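Local structure of putidaredoxin reductase (Pseudomonas putida, 1Q1R) at residues V83-R88 against L254-L260; Y103-A109 against L278-V282. The protein is an FAD-containing reductase of the cytochrome P450cam monooxygenase system, where it probably passes electrons from NADH to the iron-sulfur protein putidaredoxin. All blocks are in the same frame, centred on the assembly; numbering follows the deposited sequence.

Interaction 1 of 2, residues V83-R88 against L254-L260; sequences VTAINR and LASAAGL. With FAD (flavin-adenine dinucleotide), chain C.
L254, near the start of the short helix 253-257, pushes its forked end against the start of strand 83-87 and is the hydrophobic hub of this contact. Its first torsion (chi1 -74°) sets the fork beside the backbone N, aimed at the strand, and the branching at CG, with chi2 extended, gives the two methyls separate partners. CD2 lies 3.3 Å from V83 O and also meets the T84-A85 peptide, while CD1 touches V83 CG1, the two side chains crossing at about a right angle, and reaches FAD N6A at 3.4 Å. V83 itself holds the adenine through its backbone: N donates to FAD N1A (2.9 Å) and O accepts from N6A (2.8 Å). Further along the strand, I86 drops CD1 across L254 CB, and its own CB meets A258 CB at 4.1 Å; alanine is small enough there to let strand and helix end come close. A water bridges the backbones, accepting from I86 N and donating to L254 O. R88 closes the far end. Its chain, bent at chi3 (55°), carries NH1 to A258 O at 2.9 Å, nearly straight (165°); the oxygen lies close to the guanidinium plane, and NH1 in the carbonyl plane of A258. L260 CD2 lies over one guanidinium face, and NE forms a salt bridge with D276. The helix ends in a Schellman motif, with G259 at the positive phi that glycine readily adopts. A positive group at this helix C-terminus would probably be favoured by the helix dipole. At the adenine, backbone N and O match its acceptor-donor edge, so recognition there probably depends little on V83's side chain, while L254 shields the amino group with an apolar methyl.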
loop_
_atom_site.group_PDB
_atom_site.type_symbol
_atom_site.label_atom_id
_atom_site.label_comp_id
_atom_site.label_asym_id
_atom_site.label_seq_id
_atom_site.Cartn_x
_atom_site.Cartn_y
_atom_site.Cartn_z
ATOM N N VAL A 83 10.222 -3.055 -19.502
ATOM C CA VAL A 83 9.351 -3.430 -20.608
ATOM C C VAL A 83 8.822 -2.095 -21.124
ATOM O O VAL A 83 8.185 -1.345 -20.380
ATOM C CB VAL A 83 8.177 -4.316 -20.134
ATOM C CG1 VAL A 83 7.219 -4.571 -21.288
ATOM C CG2 VAL A 83 8.706 -5.640 -19.593
ATOM N N THR A 84 9.100 -1.791 -22.391
ATOM C CA THR A 84 8.681 -0.521 -22.974
ATOM C C THR A 84 7.377 -0.553 -23.764
ATOM O O THR A 84 6.764 0.488 -23.985
ATOM C CB THR A 84 9.783 0.051 -23.889
ATOM O OG1 THR A 84 10.169 -0.940 -24.849
ATOM C CG2 THR A 84 11.001 0.455 -23.069
ATOM N N ALA A 85 6.951 -1.733 -24.192
ATOM C CA ALA A 85 5.716 -1.816 -24.956
ATOM C C ALA A 85 5.163 -3.226 -25.055
ATOM O O ALA A 85 5.879 -4.209 -24.866
ATOM C CB ALA A 85 5.934 -1.247 -26.361
ATOM N N ILE A 86 3.870 -3.306 -25.351
ATOM C CA ILE A 86 3.191 -4.584 -25.506
ATOM C C ILE A 86 2.605 -4.642 -26.911
ATOM O O ILE A 86 2.008 -3.676 -27.378
ATOM C CB ILE A 86 2.020 -4.740 -24.509
ATOM C CG1 ILE A 86 2.503 -4.521 -23.074
ATOM C CG2 ILE A 86 1.409 -6.125 -24.647
ATOM C CD1 ILE A 86 1.377 -4.433 -22.069
ATOM N N ASN A 87 2.792 -5.772 -27.582
ATOM C CA ASN A 87 2.248 -5.968 -28.916
ATOM C C ASN A 87 1.230 -7.084 -28.818
ATOM O O ASN A 87 1.554 -8.261 -28.973
ATOM C CB ASN A 87 3.352 -6.328 -29.911
ATOM C CG ASN A 87 3.963 -5.104 -30.555
ATOM O OD1 ASN A 87 4.425 -4.197 -29.869
ATOM N ND2 ASN A 87 3.961 -5.068 -31.886
ATOM N N ARG A 88 -0.006 -6.690 -28.536
ATOM C CA ARG A 88 -1.113 -7.618 -28.374
ATOM C C ARG A 88 -1.278 -8.525 -29.585
ATOM O O ARG A 88 -1.543 -9.721 -29.448
ATOM C CB ARG A 88 -2.390 -6.819 -28.115
ATOM C CG ARG A 88 -2.279 -5.915 -26.892
ATOM C CD ARG A 88 -3.378 -4.875 -26.858
ATOM N NE ARG A 88 -4.703 -5.479 -26.945
ATOM C CZ ARG A 88 -5.830 -4.783 -27.013
ATOM N NH1 ARG A 88 -5.791 -3.456 -26.999
ATOM N NH2 ARG A 88 -6.995 -5.409 -27.100
ATOM N N LEU A 254 2.124 1.255 -19.933
ATOM C CA LEU A 254 2.154 0.126 -20.859
ATOM C C LEU A 254 0.758 -0.233 -21.341
ATOM O O LEU A 254 0.552 -0.542 -22.517
ATOM C CB LEU A 254 2.772 -1.106 -20.200
ATOM C CG LEU A 254 4.286 -1.128 -19.974
ATOM C CD1 LEU A 254 4.680 -2.492 -19.419
ATOM C CD2 LEU A 254 5.016 -0.861 -21.289
ATOM N N ALA A 255 -0.199 -0.193 -20.421
ATOM C CA ALA A 255 -1.580 -0.526 -20.733
ATOM C C ALA A 255 -2.226 0.503 -21.652
ATOM O O ALA A 255 -2.711 0.161 -22.727
ATOM C CB ALA A 255 -2.390 -0.656 -19.441
ATOM N N SER A 256 -2.230 1.762 -21.228
ATOM C CA SER A 256 -2.843 2.822 -22.016
ATOM C C SER A 256 -2.238 2.942 -23.409
ATOM O O SER A 256 -2.924 3.328 -24.355
ATOM C CB SER A 256 -2.742 4.161 -21.280
ATOM O OG SER A 256 -1.396 4.518 -21.036
ATOM N N ALA A 257 -0.958 2.608 -23.536
ATOM C CA ALA A 257 -0.284 2.678 -24.828
ATOM C C ALA A 257 -0.746 1.544 -25.737
ATOM O O ALA A 257 -0.853 1.714 -26.951
ATOM C CB ALA A 257 1.228 2.611 -24.638
ATOM N N ALA A 258 -1.024 0.385 -25.145
ATOM C CA ALA A 258 -1.467 -0.770 -25.914
ATOM C C ALA A 258 -2.977 -0.758 -26.155
ATOM O O ALA A 258 -3.544 -1.743 -26.622
ATOM C CB ALA A 258 -1.060 -2.056 -25.205
ATOM N N GLY A 259 -3.621 0.358 -25.828
ATOM C CA GLY A 259 -5.055 0.476 -26.033
ATOM C C GLY A 259 -5.941 -0.214 -25.010
ATOM O O GLY A 259 -7.116 -0.469 -25.278
ATOM N N LEU A 260 -5.390 -0.525 -23.840
ATOM C CA LEU A 260 -6.167 -1.180 -22.794
ATOM C C LEU A 260 -6.874 -0.108 -21.976
ATOM O O LEU A 260 -6.361 1.000 -21.827
ATOM C CB LEU A 260 -5.254 -2.014 -21.895
ATOM C CG LEU A 260 -4.423 -3.080 -22.613
ATOM C CD1 LEU A 260 -3.561 -3.814 -21.606
ATOM C CD2 LEU A 260 -5.338 -4.053 -23.342
HETATM P PA FAD C . 5.243 -2.623 -6.644
HETATM O O1A FAD C . 5.379 -1.196 -7.025
HETATM O O2A FAD C . 5.769 -3.056 -5.329
HETATM O O5B FAD C . 5.915 -3.541 -7.771
HETATM C C5B FAD C . 5.828 -3.216 -9.163
HETATM C C4B FAD C . 7.209 -3.430 -9.809
HETATM O O4B FAD C . 7.072 -3.485 -11.274
HETATM C C3B FAD C . 8.142 -2.245 -9.518
HETATM O O3B FAD C . 9.476 -2.733 -9.325
HETATM C C2B FAD C . 8.083 -1.442 -10.794
HETATM O O2B FAD C . 9.289 -0.691 -10.966
HETATM C C1B FAD C . 8.009 -2.541 -11.835
HETATM N N9A FAD C . 7.608 -2.072 -13.190
HETATM C C8A FAD C . 6.639 -1.187 -13.486
HETATM N N7A FAD C . 6.600 -1.011 -14.813
HETATM C C5A FAD C . 7.539 -1.783 -15.354
HETATM C C6A FAD C . 7.964 -2.012 -16.664
HETATM N N6A FAD C . 7.390 -1.370 -17.680
HETATM N N1A FAD C . 8.976 -2.887 -16.891
HETATM C C2A FAD C . 9.571 -3.531 -15.877
HETATM N N3A FAD C . 9.178 -3.322 -14.612
HETATM C C4A FAD C . 8.172 -2.458 -14.330
HETATM N N1 FAD C . 0.862 -2.494 2.660
HETATM C C2 FAD C . 0.231 -3.092 3.758
HETATM O O2 FAD C . -0.751 -3.812 3.586
HETATM N N3 FAD C . 0.739 -2.872 5.051
HETATM C C4 FAD C . 1.881 -2.058 5.237
HETATM O O4 FAD C . 2.339 -1.912 6.368
HETATM C C4X FAD C . 2.509 -1.457 4.134
HETATM N N5 FAD C . 3.641 -0.714 4.295
HETATM C C5X FAD C . 4.318 -0.176 3.238
HETATM C C6 FAD C . 5.501 0.562 3.449
HETATM C C7 FAD C . 6.215 1.097 2.353
HETATM C C7M FAD C . 7.485 1.929 2.614
HETATM C C8 FAD C . 5.744 0.883 1.033
HETATM C C8M FAD C . 6.507 1.425 -0.186
HETATM C C9 FAD C . 4.564 0.147 0.824
HETATM C C9A FAD C . 3.848 -0.382 1.920
HETATM N N10 FAD C . 2.662 -1.141 1.727
HETATM C C10 FAD C . 1.996 -1.684 2.845
HETATM C "C1'" FAD C . 2.112 -1.354 0.353
HETATM C "C2'" FAD C . 2.452 -2.759 -0.153
HETATM O "O2'" FAD C . 3.846 -3.006 0.055
HETATM C "C3'" FAD C . 2.107 -2.907 -1.646
HETATM O "O3'" FAD C . 0.732 -2.553 -1.845
HETATM C "C4'" FAD C . 2.343 -4.347 -2.118
HETATM O "O4'" FAD C . 3.713 -4.699 -1.910
HETATM C "C5'" FAD C . 2.005 -4.535 -3.607
HETATM O "O5'" FAD C . 2.954 -3.885 -4.469
HETATM P P FAD C . 2.930 -4.229 -6.048
HETATM O O1P FAD C . 3.723 -5.458 -6.263
HETATM O O2P FAD C . 1.518 -4.228 -6.489
HETATM O O3P FAD C . 3.657 -2.952 -6.740
HETATM O O HOH W 1 2.413 -0.978 -24.693
#

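Interaction 2 of 2, residues Y103-A109 against L278-V282. With FAD (flavin-adenine dinucleotide), chain C.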
loop_
_atom_site.group_PDB
_atom_site.type_symbol
_atom_site.label_atom_id
_atom_site.label_comp_id
_atom_site.label_asym_id
_atom_site.label_seq_id
_atom_site.Cartn_x
_atom_site.Cartn_y
_atom_site.Cartn_z
ATOM N N TYR A 103 4.352 -14.331 -25.363
ATOM C CA TYR A 103 3.501 -14.735 -24.256
ATOM C C TYR A 103 2.171 -15.304 -24.720
ATOM O O TYR A 103 1.655 -14.941 -25.777
ATOM C CB TYR A 103 3.244 -13.540 -23.327
ATOM C CG TYR A 103 2.384 -12.436 -23.918
ATOM C CD1 TYR A 103 0.997 -12.577 -24.022
ATOM C CD2 TYR A 103 2.955 -11.245 -24.363
ATOM C CE1 TYR A 103 0.203 -11.558 -24.553
ATOM C CE2 TYR A 103 2.171 -10.219 -24.894
ATOM C CZ TYR A 103 0.796 -10.383 -24.986
ATOM O OH TYR A 103 0.021 -9.373 -25.514
ATOM N N ASP A 104 1.630 -16.214 -23.920
ATOM C CA ASP A 104 0.332 -16.809 -24.196
ATOM C C ASP A 104 -0.582 -16.136 -23.182
ATOM O O ASP A 104 -1.758 -15.886 -23.445
ATOM C CB ASP A 104 0.368 -18.321 -23.967
ATOM C CG ASP A 104 1.204 -19.044 -25.003
ATOM O OD1 ASP A 104 0.899 -18.904 -26.207
ATOM O OD2 ASP A 104 2.161 -19.750 -24.622
ATOM N N ARG A 105 0.001 -15.833 -22.024
ATOM C CA ARG A 105 -0.684 -15.166 -20.921
ATOM C C ARG A 105 0.233 -14.068 -20.381
ATOM O O ARG A 105 1.383 -14.327 -20.038
ATOM C CB ARG A 105 -1.008 -16.168 -19.806
ATOM C CG ARG A 105 -2.370 -16.839 -19.935
ATOM C CD ARG A 105 -2.524 -17.533 -21.268
ATOM N NE ARG A 105 -3.890 -17.442 -21.771
ATOM C CZ ARG A 105 -4.893 -18.213 -21.367
ATOM N NH1 ARG A 105 -4.686 -19.149 -20.450
ATOM N NH2 ARG A 105 -6.103 -18.043 -21.881
ATOM N N LEU A 106 -0.279 -12.847 -20.317
ATOM C CA LEU A 106 0.494 -11.717 -19.822
ATOM C C LEU A 106 -0.124 -11.145 -18.543
ATOM O O LEU A 106 -1.337 -10.929 -18.467
ATOM C CB LEU A 106 0.571 -10.629 -20.896
ATOM C CG LEU A 106 1.384 -9.372 -20.577
ATOM C CD1 LEU A 106 2.824 -9.753 -20.263
ATOM C CD2 LEU A 106 1.324 -8.411 -21.759
ATOM N N VAL A 107 0.717 -10.910 -17.540
ATOM C CA VAL A 107 0.264 -10.356 -16.270
ATOM C C VAL A 107 0.999 -9.055 -15.984
ATOM O O VAL A 107 2.227 -9.030 -15.903
ATOM C CB VAL A 107 0.524 -11.333 -15.101
ATOM C CG1 VAL A 107 0.109 -10.690 -13.775
ATOM C CG2 VAL A 107 -0.239 -12.632 -15.327
ATOM N N LEU A 108 0.243 -7.974 -15.840
ATOM C CA LEU A 108 0.826 -6.676 -15.551
ATOM C C LEU A 108 0.757 -6.388 -14.049
ATOM O O LEU A 108 -0.301 -6.042 -13.512
ATOM C CB LEU A 108 0.096 -5.584 -16.340
ATOM C CG LEU A 108 0.103 -5.789 -17.867
ATOM C CD1 LEU A 108 -0.574 -4.611 -18.543
ATOM C CD2 LEU A 108 1.544 -5.937 -18.370
ATOM N N ALA A 109 1.897 -6.552 -13.384
ATOM C CA ALA A 109 2.018 -6.319 -11.948
ATOM C C ALA A 109 2.988 -5.155 -11.792
ATOM O O ALA A 109 3.988 -5.247 -11.079
ATOM C CB ALA A 109 2.573 -7.566 -11.272
ATOM N N LEU A 278 -6.071 -11.980 -22.998
ATOM C CA LEU A 278 -4.821 -12.624 -22.611
ATOM C C LEU A 278 -3.975 -11.779 -21.654
ATOM O O LEU A 278 -2.934 -12.233 -21.182
ATOM C CB LEU A 278 -3.990 -12.972 -23.857
ATOM C CG LEU A 278 -4.633 -13.738 -25.025
ATOM C CD1 LEU A 278 -5.350 -14.982 -24.520
ATOM C CD2 LEU A 278 -5.607 -12.829 -25.746
ATOM N N ILE A 279 -4.419 -10.559 -21.369
ATOM C CA ILE A 279 -3.676 -9.675 -20.472
ATOM C C ILE A 279 -4.438 -9.371 -19.184
ATOM O O ILE A 279 -5.570 -8.885 -19.217
ATOM C CB ILE A 279 -3.347 -8.322 -21.151
ATOM C CG1 ILE A 279 -2.616 -8.554 -22.478
ATOM C CG2 ILE A 279 -2.482 -7.471 -20.223
ATOM C CD1 ILE A 279 -2.411 -7.283 -23.288
ATOM N N MET A 280 -3.807 -9.657 -18.050
ATOM C CA MET A 280 -4.411 -9.396 -16.747
ATOM C C MET A 280 -3.593 -8.337 -16.003
ATOM O O MET A 280 -2.459 -8.044 -16.382
ATOM C CB MET A 280 -4.455 -10.685 -15.917
ATOM C CG MET A 280 -5.225 -11.828 -16.561
ATOM S SD MET A 280 -5.245 -13.334 -15.552
ATOM C CE MET A 280 -3.611 -13.874 -15.717
ATOM N N ALA A 281 -4.178 -7.754 -14.958
ATOM C CA ALA A 281 -3.492 -6.754 -14.138
ATOM C C ALA A 281 -3.658 -7.191 -12.683
ATOM O O ALA A 281 -4.624 -7.879 -12.352
ATOM C CB ALA A 281 -4.090 -5.375 -14.351
ATOM N N VAL A 282 -2.732 -6.788 -11.814
ATOM C CA VAL A 282 -2.788 -7.205 -10.413
ATOM C C VAL A 282 -1.993 -6.279 -9.489
ATOM O O VAL A 282 -0.972 -5.720 -9.891
ATOM C CB VAL A 282 -2.230 -8.644 -10.282
ATOM C CG1 VAL A 282 -0.779 -8.672 -10.730
ATOM C CG2 VAL A 282 -2.361 -9.155 -8.858
HETATM P PA FAD C . 5.243 -2.623 -6.644
HETATM O O1A FAD C . 5.379 -1.196 -7.025
HETATM O O2A FAD C . 5.769 -3.056 -5.329
HETATM O O5B FAD C . 5.915 -3.541 -7.771
HETATM C C5B FAD C . 5.828 -3.216 -9.163
HETATM C C4B FAD C . 7.209 -3.430 -9.809
HETATM O O4B FAD C . 7.072 -3.485 -11.274
HETATM C C3B FAD C . 8.142 -2.245 -9.518
HETATM O O3B FAD C . 9.476 -2.733 -9.325
HETATM C C2B FAD C . 8.083 -1.442 -10.794
HETATM O O2B FAD C . 9.289 -0.691 -10.966
HETATM C C1B FAD C . 8.009 -2.541 -11.835
HETATM N N9A FAD C . 7.608 -2.072 -13.190
HETATM C C8A FAD C . 6.639 -1.187 -13.486
HETATM N N7A FAD C . 6.600 -1.011 -14.813
HETATM C C5A FAD C . 7.539 -1.783 -15.354
HETATM C C6A FAD C . 7.964 -2.012 -16.664
HETATM N N6A FAD C . 7.390 -1.370 -17.680
HETATM N N1A FAD C . 8.976 -2.887 -16.891
HETATM C C2A FAD C . 9.571 -3.531 -15.877
HETATM N N3A FAD C . 9.178 -3.322 -14.612
HETATM C C4A FAD C . 8.172 -2.458 -14.330
HETATM N N1 FAD C . 0.862 -2.494 2.660
HETATM C C2 FAD C . 0.231 -3.092 3.758
HETATM O O2 FAD C . -0.751 -3.812 3.586
HETATM N N3 FAD C . 0.739 -2.872 5.051
HETATM C C4 FAD C . 1.881 -2.058 5.237
HETATM O O4 FAD C . 2.339 -1.912 6.368
HETATM C C4X FAD C . 2.509 -1.457 4.134
HETATM N N5 FAD C . 3.641 -0.714 4.295
HETATM C C5X FAD C . 4.318 -0.176 3.238
HETATM C C6 FAD C . 5.501 0.562 3.449
HETATM C C7 FAD C . 6.215 1.097 2.353
HETATM C C7M FAD C . 7.485 1.929 2.614
HETATM C C8 FAD C . 5.744 0.883 1.033
HETATM C C8M FAD C . 6.507 1.425 -0.186
HETATM C C9 FAD C . 4.564 0.147 0.824
HETATM C C9A FAD C . 3.848 -0.382 1.920
HETATM N N10 FAD C . 2.662 -1.141 1.727
HETATM C C10 FAD C . 1.996 -1.684 2.845
HETATM C "C1'" FAD C . 2.112 -1.354 0.353
HETATM C "C2'" FAD C . 2.452 -2.759 -0.153
HETATM O "O2'" FAD C . 3.846 -3.006 0.055
HETATM C "C3'" FAD C . 2.107 -2.907 -1.646
HETATM O "O3'" FAD C . 0.732 -2.553 -1.845
HETATM C "C4'" FAD C . 2.343 -4.347 -2.118
HETATM O "O4'" FAD C . 3.713 -4.699 -1.910
HETATM C "C5'" FAD C . 2.005 -4.535 -3.607
HETATM O "O5'" FAD C . 2.954 -3.885 -4.469
HETATM P P FAD C . 2.930 -4.229 -6.048
HETATM O O1P FAD C . 3.723 -5.458 -6.263
HETATM O O2P FAD C . 1.518 -4.228 -6.489
HETATM O O3P FAD C . 3.657 -2.952 -6.740
#
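L106 and L108 are joined to M280 and its neighbours by four backbone hydrogen bonds of a parallel pair, in which L106 faces I279, V107 faces M280 and L108 faces A281. L106 N donates to L278 O, M280 N to L106 O and L108 N to M280 O, all nearly straight; the last, V282 N to L108 O, is longer at 3.1 Å and more bent (144°). CA-H...O contacts from I279 and A281 fill in between them.

Apolar contacts form on both faces. On one, I279 CG1 lies beside L106 CD2 (4.0 Å), the two side chains pointing the same way, and CG2 meets L108 CD1. With its CG1 anti to the carbonyl carbon (chi1 -54°), I279 also brings CD1 to Y103 OH at 3.9 Å. Were I279 cut back to an alanine, a gap would probably open beside L106 and L108, and the tyrosine hydroxyl would lose one of its apolar neighbours. On the other face M280, bent at chi3, turns CE onto V107 CG2 (3.6 Å); the beta-branch of V107 suits its extended backbone. Just past the strand ends, V282 CG1 meets V107 CG1 and A109 CB. L278 CD1 meets the R105 guanidinium at its edge.

Strand 279-281 is the outermost of a five-stranded parallel sheet with strand 6-10 at its middle, next to strand 105-108: the FAD-binding Rossmann-type domain of a glutathione reductase fold. Helix 302-316 packs on M280 and V282, and A109 O approaches FAD C5B.

In the fold
Both contacts belong to the FAD-binding part of a pyridine nucleotide-disulphide oxidoreductase and touch FAD, their centres about 11 Å apart. Interaction 2 is buried core, two strands of the parallel sheet bound by regular backbone bonds; interaction 1 is only partly buried, and joins the edge strand of a three-stranded antiparallel sheet to a helix end through side chains, one arginine bond and a water. The two meet directly: I86 CG2 packs on L106 CD2 (3.7 Å) and R88 CG on I279 CD1 (3.9 Å), so strand 83-87 and R88 pack against strands 105-108 and 279-281. Interaction 1 grips the adenine by hydrogen bonds, whereas interaction 2 reaches the cofactor at its ribose C5B.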